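Local coordinates for AtxE2 (Asticcacaulis excentricus, PDB 5TXE), which hydrolyses the isopeptide bond of the lasso peptides astexin-2 and astexin-3, turning the threaded molecules into linear peptides, at residues A[663-668]-A[677-682]; A[458-463]-A[652-657]; A[419-424]-A[429-434]; A[77-82]-A[645-650]. The protein carries 1 engineered substitution. All blocks are in the same frame, centred on the assembly; numbering follows the deposited sequence.

How the interactions relate
Interaction 3 is buried in the alpha/beta-hydrolase domain, and interaction 2 is partly buried beside it. They touch through the strand that starts at Ala463, and both are apolar. Interactions 2 and 4 share helix 643-662: 652-657 faces the hydrolase core, while 645-650 faces the turn after strand 69-78. Interaction 4 mixes a small apolar patch with polar groups that find their partners just outside the segments. Interaction 1 lies on the surface and is polar and loose. It still adjoins interaction 2, because Trp678 of helix 672-684 packs on Asp655 and Trp656.

Interaction 1. Residues A[663-668]-A[677-682]; sequences DQSDPA and RWRALR
Arg682 and Asp663 face each other across this contact, and the arginine spans most of the gap. Its CB sits on the helix, 3.4 Å from Arg679 O. Its chain then runs outward, with CG anti to the backbone N (chi1 -167°) and CD continuing the extended line. At chi3, 60°, the chain bends and turns the guanidinium toward 663-668. The side chain also touches Phe659 of helix 643-662. NH2 lies alongside the Arg679 chain, 3.9 Å from CG of Arg679. NH1 points to the aspartate. It stays 4.4 Å from Asp663 OD1, too far for a salt bridge. A water lies between them. It meets the guanidinium at its edge, in plane, and accepts from Arg682 NH1 at 2.5 Å. It donates to Asp663 OD1 at 2.8 Å. The first distance is too short to trust and Asp663 has a second conformer, so the bridge is doubtful. In one of its two conformers, Ser665 OG lies at the edge of the Arg679 guanidinium, 4.5 Å from Arg679 NH1, also without a bond.

Asp666 OD1 accepts from Ala668 N at 2.9 Å, an Asx turn, and Asp666 OD2 pairs with Lys671. Trp678, on the inner side of helix 672-684, stacks edge-to-face with Trp656. The two segments bury just 78 Å² between them. No direct bond crosses, and any attraction probably acts between opposite charges, through solvent.

Interaction 2. Residues A[458-463]-A[652-657]; sequences ATAGFA and RTIDWF
Phe462 drives its ring against the backbone of Phe657, and this is the tight part of the contact. CZ of Phe462 lies 3.5 Å from Phe657 C and 3.7 Å from Phe657 CB. CE1 of Phe462 is next, 4.0 Å from Phe657 O. The far end of the Phe462 ring meets the backbone and CB of Phe657, not its ring. The two side chains cross at about a right angle. Phe657 starts toward 458-463, but its first torsion (chi1 -74°) sets CG beside its backbone N, and the ring leads away. It goes on to Val434, Ala545 and Val547 of the sheet. One face of the Phe657 ring carries CD1 of Trp656, offset toward the rim. Phe462 in turn touches Pro432 and Val434.

The other part is looser. Ala460 CB and Ile654 CG2 meet at 4.3 Å, methyl to methyl, and both residues are partly exposed. No hydrogen bond crosses between the segments.

Between the two parts the chain turns sharply. Gly461 leaves helix 454-459 with a positive phi of 105° and closes a Schellman motif. Its N bonds to Ala458 O at 2.9 Å. The turn leaving helix 454-459 thus packs on helix 643-662. The first helix lies in the crossover between the neighbouring parallel strands 431-436 and 463-467, the second after strand 628-633, as in the alpha/beta-hydrolase fold.

Interaction 3. Residues A[419-424]-A[429-434]; sequences LVLPPD and TRLPLV
Leu431 points its CD1 methyl into the angle between Leu421 and Pro422, and this one methyl carries the contact. It comes at the Pro422 ring end-on, from the CD side. Leu431 CD1 is 3.7 Å from Pro422 CD and 4.1 Å from Pro422 CG. The two leucines cross obliquely, with Leu421 CD2 at 4.2 Å from Leu431 CD1. In both leucines CG is anti to the carbonyl carbon and beside the backbone N (chi1 -63°). The first bond of Leu421 does not point at 429-434, but this torsion brings CD2 nearer to Leu431.

The backbones stay well apart, 9.1 Å between Leu421 CA and Leu431 CA. They are not neighbours in the mixed central sheet of the alpha/beta-hydrolase domain, for strand 463-467 runs between strands 414-421 and 431-436. Ala463 of that strand is touched by Leu421 and by Leu433. Leu431 is fixed by backbone bonds to Val515 and Asp517, and its side chain also touches Tyr425.

All three touching residues are buried, and no hydrogen bond joins the segments. The contact is one of carbon on carbon, resting on van der Waals packing and the exclusion of water.

Interaction 4. Residues A[77-82]-A[645-650]; sequences ADPVTN and HRLAVY
The amide of Asn82 reaches toward the first turn of 645-650, where its OD1 lies 4.2 Å from His645 N. Asn82 OD1 bonds instead to Ala644 N, and ND2 bonds to Gln642 OE1, so both ends of the amide are held. The His645 ring stacks edge-to-face with Tyr633, and its ND1 bonds to Glu636. Further along the helix, one face of the Tyr650 ring carries CG of Arg646, 3.6 Å above the plane and toward the rim.

The direct packing is between Pro79 and Leu647. Pro79 CB is 3.8 Å from Leu647 CD2, and Pro79 CG is next to the same methyl. Leu647 has its CG turned away from the backbone N (chi1 178°), which carries CD2 to CB and CG of Pro79, the two side chains meeting at a slant. Asp78 OD1 accepts from Val80 N at 2.9 Å, an Asx turn.

Helix 40-44 touches both residues: Val44 meets Pro79, and Pro40 and Glu41 meet Leu647. The contact thus sets the turn between antiparallel strands 69-78 and 83-92 against the start of helix 643-662, close to strand 628-633.

Interaction 1. Residues A[663-668]-A[677-682]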
# COMPACT_ATOMS: atom_id res chain seq x y z
N ASP A 663 4.74 30.77 8.80
CA ASP A 663 4.10 31.76 9.67
C ASP A 663 2.85 32.33 9.01
O ASP A 663 2.56 33.49 9.15
CB ASP A 663 5.12 32.85 10.07
CG ASP A 663 6.37 32.28 10.81
OD1 ASP A 663 6.25 31.28 11.57
OD2 ASP A 663 7.48 32.83 10.62
N GLN A 664 2.12 31.50 8.28
CA GLN A 664 0.90 31.94 7.62
C GLN A 664 -0.30 31.17 8.12
O GLN A 664 -0.21 29.98 8.44
CB GLN A 664 0.99 31.68 6.13
CG GLN A 664 1.59 32.85 5.36
CD GLN A 664 2.07 32.41 4.01
OE1 GLN A 664 1.59 31.41 3.46
NE2 GLN A 664 3.05 33.12 3.46
N SER A 665 -1.43 31.85 8.16
CA SER A 665 -2.69 31.25 8.56
C SER A 665 -3.76 31.65 7.57
O SER A 665 -3.76 32.76 7.09
CB SER A 665 -3.10 31.72 9.95
OG SER A 665 -3.26 33.12 9.93
N ASP A 666 -4.67 30.74 7.31
CA ASP A 666 -5.83 30.99 6.46
C ASP A 666 -6.90 31.67 7.34
O ASP A 666 -7.27 31.13 8.37
CB ASP A 666 -6.29 29.63 5.93
CG ASP A 666 -7.64 29.66 5.23
OD1 ASP A 666 -8.37 30.64 5.28
OD2 ASP A 666 -7.97 28.64 4.62
N PRO A 667 -7.38 32.88 6.94
CA PRO A 667 -8.34 33.63 7.78
C PRO A 667 -9.79 33.14 7.76
O PRO A 667 -10.61 33.72 8.43
CB PRO A 667 -8.26 35.04 7.19
CG PRO A 667 -7.98 34.81 5.75
CD PRO A 667 -7.05 33.63 5.70
N ALA A 668 -10.12 32.09 7.01
CA ALA A 668 -11.46 31.53 7.04
C ALA A 668 -12.01 31.41 8.48
O ALA A 668 -11.34 30.88 9.37
CB ALA A 668 -11.48 30.19 6.34
N ARG A 677 -5.62 27.71 19.04
CA ARG A 677 -4.94 26.63 19.69
C ARG A 677 -3.46 26.61 19.30
O ARG A 677 -2.60 26.44 20.12
CB ARG A 677 -5.56 25.35 19.20
CG ARG A 677 -6.32 24.53 20.20
CD ARG A 677 -6.54 23.16 19.60
NE ARG A 677 -7.63 23.30 18.72
CZ ARG A 677 -7.78 22.89 17.47
NH1 ARG A 677 -6.87 22.21 16.78
NH2 ARG A 677 -8.95 23.17 16.92
N TRP A 678 -3.17 26.76 18.01
CA TRP A 678 -1.81 26.64 17.55
C TRP A 678 -0.98 27.86 17.98
O TRP A 678 0.22 27.73 18.30
CB TRP A 678 -1.77 26.45 16.05
CG TRP A 678 -2.41 25.18 15.57
CD1 TRP A 678 -2.90 24.18 16.33
CD2 TRP A 678 -2.62 24.80 14.23
NE1 TRP A 678 -3.41 23.20 15.55
CE2 TRP A 678 -3.28 23.57 14.25
CE3 TRP A 678 -2.32 25.39 13.00
CZ2 TRP A 678 -3.60 22.89 13.11
CZ3 TRP A 678 -2.67 24.69 11.84
CH2 TRP A 678 -3.27 23.46 11.91
N ARG A 679 -1.60 29.03 18.08
CA ARG A 679 -0.87 30.20 18.67
C ARG A 679 -0.52 29.93 20.12
O ARG A 679 0.61 30.21 20.55
CB ARG A 679 -1.65 31.49 18.50
CG ARG A 679 -1.55 31.96 17.07
CD ARG A 679 -2.05 33.38 16.81
NE ARG A 679 -3.50 33.37 16.72
CZ ARG A 679 -4.21 33.33 15.59
NH1 ARG A 679 -3.65 33.39 14.36
NH2 ARG A 679 -5.51 33.26 15.71
N ALA A 680 -1.43 29.30 20.84
CA ALA A 680 -1.11 28.93 22.21
C ALA A 680 0.02 27.90 22.24
O ALA A 680 0.83 27.92 23.18
CB ALA A 680 -2.35 28.42 22.96
N LEU A 681 0.05 26.97 21.29
CA LEU A 681 1.15 25.99 21.30
C LEU A 681 2.51 26.70 21.10
O LEU A 681 3.51 26.37 21.71
CB LEU A 681 0.97 24.93 20.21
CG LEU A 681 -0.19 23.95 20.38
CD1 LEU A 681 -0.19 22.98 19.21
CD2 LEU A 681 -0.13 23.16 21.69
N ARG A 682 2.50 27.64 20.17
CA ARG A 682 3.64 28.44 19.85
C ARG A 682 4.16 29.22 21.03
O ARG A 682 5.36 29.31 21.22
CB ARG A 682 3.30 29.41 18.68
CG ARG A 682 4.56 30.05 18.06
CD ARG A 682 4.27 30.71 16.72
NE ARG A 682 3.27 31.77 16.79
CZ ARG A 682 2.73 32.34 15.70
NH1 ARG A 682 3.08 31.92 14.50
NH2 ARG A 682 1.84 33.31 15.82
O HOH W 1 4.62 30.16 13.51

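Interaction 2. Residues A[458-463]-A[652-657]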
# COMPACT_ATOMS: atom_id res chain seq x y z
N ALA A 458 2.99 21.28 -2.75
CA ALA A 458 3.76 22.07 -3.69
C ALA A 458 2.94 23.29 -4.17
O ALA A 458 3.46 24.38 -4.22
CB ALA A 458 4.17 21.24 -4.87
N THR A 459 1.68 23.09 -4.49
CA THR A 459 0.83 24.18 -4.87
C THR A 459 0.81 25.26 -3.80
O THR A 459 0.72 26.44 -4.10
CB THR A 459 -0.56 23.67 -5.19
OG1 THR A 459 -0.50 22.82 -6.35
CG2 THR A 459 -1.50 24.81 -5.42
N ALA A 460 0.94 24.89 -2.55
CA ALA A 460 0.94 25.88 -1.48
C ALA A 460 2.26 26.55 -1.24
O ALA A 460 2.37 27.30 -0.26
CB ALA A 460 0.50 25.21 -0.19
N GLY A 461 3.29 26.25 -2.04
CA GLY A 461 4.56 26.96 -1.91
C GLY A 461 5.69 26.20 -1.24
O GLY A 461 6.72 26.76 -0.95
N PHE A 462 5.50 24.91 -0.97
CA PHE A 462 6.55 24.09 -0.39
C PHE A 462 7.30 23.33 -1.47
O PHE A 462 6.73 22.96 -2.49
CB PHE A 462 5.96 23.06 0.57
CG PHE A 462 5.34 23.66 1.77
CD1 PHE A 462 6.11 23.99 2.85
CD2 PHE A 462 3.98 23.90 1.80
CE1 PHE A 462 5.53 24.57 3.96
CE2 PHE A 462 3.38 24.46 2.90
CZ PHE A 462 4.14 24.79 3.98
N ALA A 463 8.60 23.11 -1.23
CA ALA A 463 9.31 22.02 -1.88
C ALA A 463 8.88 20.78 -1.14
O ALA A 463 8.75 20.82 0.10
CB ALA A 463 10.82 22.17 -1.74
N ARG A 652 -5.63 19.92 7.22
CA ARG A 652 -5.01 20.30 8.44
C ARG A 652 -3.48 20.17 8.35
O ARG A 652 -2.73 20.88 9.01
CB ARG A 652 -5.57 19.45 9.58
CG ARG A 652 -5.16 19.98 10.95
CD ARG A 652 -5.71 19.07 12.06
NE ARG A 652 -7.14 19.30 12.34
CZ ARG A 652 -8.12 18.48 11.99
NH1 ARG A 652 -7.90 17.44 11.29
NH2 ARG A 652 -9.37 18.78 12.31
N THR A 653 -3.01 19.18 7.61
CA THR A 653 -1.61 19.00 7.49
C THR A 653 -0.98 20.16 6.69
O THR A 653 0.07 20.66 7.06
CB THR A 653 -1.30 17.67 6.82
OG1 THR A 653 -1.47 16.66 7.80
CG2 THR A 653 0.14 17.63 6.34
N ILE A 654 -1.66 20.63 5.64
CA ILE A 654 -1.21 21.83 4.93
C ILE A 654 -1.25 23.04 5.84
O ILE A 654 -0.29 23.81 5.90
CB ILE A 654 -2.03 22.08 3.68
CG1 ILE A 654 -1.70 21.02 2.66
CG2 ILE A 654 -1.73 23.42 3.05
CD1 ILE A 654 -2.68 20.94 1.52
N ASP A 655 -2.32 23.20 6.59
CA ASP A 655 -2.41 24.35 7.46
C ASP A 655 -1.28 24.31 8.49
O ASP A 655 -0.72 25.34 8.87
CB ASP A 655 -3.72 24.37 8.25
CG ASP A 655 -4.97 24.63 7.40
OD1 ASP A 655 -4.85 24.98 6.21
OD2 ASP A 655 -6.09 24.46 7.93
N TRP A 656 -0.99 23.13 8.98
CA TRP A 656 -0.01 22.99 10.03
C TRP A 656 1.35 23.45 9.53
O TRP A 656 2.03 24.22 10.20
CB TRP A 656 0.06 21.56 10.50
CG TRP A 656 1.02 21.21 11.54
CD1 TRP A 656 2.19 20.56 11.35
CD2 TRP A 656 0.85 21.31 12.93
NE1 TRP A 656 2.80 20.29 12.54
CE2 TRP A 656 2.00 20.75 13.54
CE3 TRP A 656 -0.14 21.86 13.74
CZ2 TRP A 656 2.18 20.74 14.90
CZ3 TRP A 656 0.04 21.80 15.13
CH2 TRP A 656 1.15 21.20 15.69
N PHE A 657 1.77 22.91 8.39
CA PHE A 657 3.06 23.31 7.82
C PHE A 657 3.10 24.79 7.37
O PHE A 657 4.11 25.47 7.59
CB PHE A 657 3.47 22.39 6.72
CG PHE A 657 3.96 21.04 7.21
CD1 PHE A 657 4.91 20.95 8.17
CD2 PHE A 657 3.39 19.89 6.76
CE1 PHE A 657 5.31 19.73 8.66
CE2 PHE A 657 3.80 18.65 7.21
CZ PHE A 657 4.78 18.57 8.13

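Interaction 3. Residues A[419-424]-A[429-434]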
# COMPACT_ATOMS: atom_id res chain seq x y z
N LEU A 419 11.73 15.11 -6.09
CA LEU A 419 11.62 16.46 -5.67
C LEU A 419 10.45 17.06 -6.43
O LEU A 419 10.37 16.95 -7.64
CB LEU A 419 12.90 17.19 -5.94
CG LEU A 419 12.84 18.70 -5.71
CD1 LEU A 419 12.60 19.00 -4.25
CD2 LEU A 419 14.11 19.42 -6.19
N VAL A 420 9.55 17.71 -5.71
CA VAL A 420 8.41 18.36 -6.33
C VAL A 420 8.47 19.81 -6.01
O VAL A 420 8.65 20.18 -4.85
CB VAL A 420 7.13 17.78 -5.77
CG1 VAL A 420 5.91 18.29 -6.53
CG2 VAL A 420 7.19 16.25 -5.79
N LEU A 421 8.36 20.68 -7.01
CA LEU A 421 8.46 22.13 -6.76
C LEU A 421 7.19 22.83 -7.13
O LEU A 421 6.48 22.40 -8.01
CB LEU A 421 9.60 22.73 -7.56
CG LEU A 421 10.96 22.15 -7.16
CD1 LEU A 421 12.08 22.46 -8.18
CD2 LEU A 421 11.37 22.65 -5.80
N PRO A 422 6.92 23.96 -6.50
CA PRO A 422 5.71 24.68 -6.85
C PRO A 422 5.69 25.05 -8.32
O PRO A 422 6.74 25.31 -8.87
CB PRO A 422 5.80 25.95 -6.04
CG PRO A 422 6.78 25.65 -4.96
CD PRO A 422 7.73 24.64 -5.48
N PRO A 423 4.50 25.07 -8.94
CA PRO A 423 4.39 25.48 -10.36
C PRO A 423 5.14 26.78 -10.80
O PRO A 423 5.73 26.80 -11.88
CB PRO A 423 2.86 25.62 -10.56
CG PRO A 423 2.23 24.85 -9.44
CD PRO A 423 3.18 24.94 -8.29
N ASP A 424 5.14 27.82 -9.96
CA ASP A 424 5.76 29.12 -10.30
C ASP A 424 7.19 29.21 -9.78
O ASP A 424 7.71 30.30 -9.57
CB ASP A 424 4.91 30.29 -9.73
CG ASP A 424 4.93 30.35 -8.17
OD1 ASP A 424 5.31 29.35 -7.50
OD2 ASP A 424 4.56 31.41 -7.60
N THR A 429 15.21 30.90 -5.33
CA THR A 429 14.26 31.01 -4.25
C THR A 429 14.55 29.87 -3.27
O THR A 429 14.49 28.70 -3.69
CB THR A 429 12.81 30.84 -4.81
OG1 THR A 429 12.59 31.78 -5.87
CG2 THR A 429 11.74 31.03 -3.73
N ARG A 430 14.85 30.18 -2.00
CA ARG A 430 14.99 29.11 -0.99
C ARG A 430 13.67 28.78 -0.32
O ARG A 430 13.14 29.61 0.39
CB ARG A 430 15.94 29.49 0.11
CG ARG A 430 17.36 29.10 -0.17
CD ARG A 430 18.23 29.27 1.06
NE ARG A 430 19.62 29.18 0.65
CZ ARG A 430 20.31 28.05 0.48
NH1 ARG A 430 19.79 26.85 0.70
NH2 ARG A 430 21.56 28.15 0.07
N LEU A 431 13.16 27.57 -0.53
CA LEU A 431 11.81 27.18 -0.03
C LEU A 431 11.80 26.40 1.30
O LEU A 431 12.75 25.74 1.63
CB LEU A 431 11.14 26.29 -1.06
CG LEU A 431 10.88 26.98 -2.40
CD1 LEU A 431 10.51 25.93 -3.40
CD2 LEU A 431 9.76 28.02 -2.33
N PRO A 432 10.70 26.48 2.05
CA PRO A 432 10.51 25.47 3.11
C PRO A 432 10.24 24.11 2.46
O PRO A 432 9.76 24.02 1.33
CB PRO A 432 9.30 26.00 3.87
CG PRO A 432 8.48 26.70 2.82
CD PRO A 432 9.52 27.36 1.90
N LEU A 433 10.64 23.07 3.14
CA LEU A 433 10.55 21.74 2.63
C LEU A 433 9.65 20.88 3.50
O LEU A 433 9.72 20.92 4.75
CB LEU A 433 11.94 21.14 2.68
CG LEU A 433 12.09 19.68 2.22
CD1 LEU A 433 11.71 19.44 0.79
CD2 LEU A 433 13.49 19.18 2.46
N VAL A 434 8.86 20.04 2.85
CA VAL A 434 8.09 19.01 3.56
C VAL A 434 8.46 17.65 2.99
O VAL A 434 8.46 17.46 1.76
CB VAL A 434 6.58 19.24 3.41
CG1 VAL A 434 5.81 18.07 3.99
CG2 VAL A 434 6.20 20.56 4.08

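Interaction 4. Residues A[77-82]-A[645-650]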
# COMPACT_ATOMS: atom_id res chain seq x y z
N ALA A 77 -13.82 8.76 -4.71
CA ALA A 77 -14.17 9.24 -3.37
C ALA A 77 -14.91 10.55 -3.44
O ALA A 77 -14.54 11.44 -4.22
CB ALA A 77 -12.88 9.39 -2.54
N ASP A 78 -15.89 10.70 -2.56
CA ASP A 78 -16.67 11.93 -2.49
C ASP A 78 -16.68 12.38 -1.05
O ASP A 78 -17.33 11.76 -0.22
CB ASP A 78 -18.11 11.70 -2.97
CG ASP A 78 -18.97 12.99 -2.90
OD1 ASP A 78 -18.53 14.05 -2.36
OD2 ASP A 78 -20.12 12.96 -3.40
N PRO A 79 -15.98 13.48 -0.75
CA PRO A 79 -15.81 13.93 0.63
C PRO A 79 -17.01 14.69 1.18
O PRO A 79 -17.14 14.82 2.39
CB PRO A 79 -14.58 14.81 0.56
CG PRO A 79 -14.55 15.31 -0.83
CD PRO A 79 -15.17 14.25 -1.69
N VAL A 80 -17.96 15.07 0.32
CA VAL A 80 -19.16 15.75 0.78
C VAL A 80 -20.14 14.73 1.30
O VAL A 80 -20.68 14.88 2.40
CB VAL A 80 -19.78 16.61 -0.33
CG1 VAL A 80 -21.11 17.22 0.11
CG2 VAL A 80 -18.81 17.73 -0.70
N THR A 81 -20.36 13.66 0.55
CA THR A 81 -21.24 12.59 1.02
C THR A 81 -20.47 11.66 1.90
O THR A 81 -21.07 10.85 2.60
CB THR A 81 -21.77 11.67 -0.11
OG1 THR A 81 -20.62 11.15 -0.85
CG2 THR A 81 -22.68 12.44 -1.03
N ASN A 82 -19.14 11.78 1.90
CA ASN A 82 -18.28 10.92 2.74
C ASN A 82 -18.42 9.45 2.40
O ASN A 82 -18.52 8.60 3.25
CB ASN A 82 -18.45 11.14 4.25
CG ASN A 82 -17.35 10.44 5.05
OD1 ASN A 82 -16.21 10.34 4.57
ND2 ASN A 82 -17.67 9.92 6.23
N HIS A 645 -12.71 12.27 5.97
CA HIS A 645 -11.59 12.26 6.88
C HIS A 645 -10.29 12.57 6.16
O HIS A 645 -9.43 13.31 6.68
CB HIS A 645 -11.45 10.92 7.55
CG HIS A 645 -12.52 10.62 8.52
ND1 HIS A 645 -12.69 9.37 9.06
CD2 HIS A 645 -13.46 11.41 9.08
CE1 HIS A 645 -13.70 9.40 9.91
NE2 HIS A 645 -14.22 10.61 9.89
N ARG A 646 -10.08 11.92 5.02
CA ARG A 646 -8.84 12.13 4.26
C ARG A 646 -8.71 13.56 3.87
O ARG A 646 -7.65 14.15 4.02
CB ARG A 646 -8.82 11.24 3.04
CG ARG A 646 -7.66 11.51 2.04
CD ARG A 646 -7.39 10.31 1.12
NE ARG A 646 -6.64 9.28 1.85
CZ ARG A 646 -7.13 8.15 2.33
NH1 ARG A 646 -8.41 7.75 2.09
NH2 ARG A 646 -6.34 7.38 3.06
N LEU A 647 -9.79 14.17 3.40
CA LEU A 647 -9.72 15.56 3.02
C LEU A 647 -9.36 16.46 4.18
O LEU A 647 -8.62 17.41 4.04
CB LEU A 647 -11.05 16.00 2.38
CG LEU A 647 -11.11 17.48 1.98
CD1 LEU A 647 -10.02 17.80 1.00
CD2 LEU A 647 -12.46 17.85 1.36
N ALA A 648 -9.92 16.15 5.36
CA ALA A 648 -9.68 16.94 6.55
C ALA A 648 -8.23 16.75 7.02
O ALA A 648 -7.61 17.67 7.43
CB ALA A 648 -10.63 16.49 7.62
N VAL A 649 -7.70 15.55 6.88
CA VAL A 649 -6.30 15.30 7.16
C VAL A 649 -5.38 16.13 6.22
O VAL A 649 -4.49 16.84 6.68
CB VAL A 649 -6.00 13.82 7.01
CG1 VAL A 649 -4.48 13.55 7.05
CG2 VAL A 649 -6.63 13.07 8.16
N TYR A 650 -5.63 16.04 4.91
CA TYR A 650 -4.92 16.85 3.91
C TYR A 650 -4.90 18.31 4.31
O TYR A 650 -3.84 18.94 4.34
CB TYR A 650 -5.60 16.78 2.56
CG TYR A 650 -5.44 15.53 1.73
CD1 TYR A 650 -4.60 14.47 2.07
CD2 TYR A 650 -6.14 15.41 0.52
CE1 TYR A 650 -4.49 13.32 1.28
CE2 TYR A 650 -6.00 14.30 -0.30
CZ TYR A 650 -5.17 13.27 0.06
OH TYR A 650 -5.06 12.25 -0.82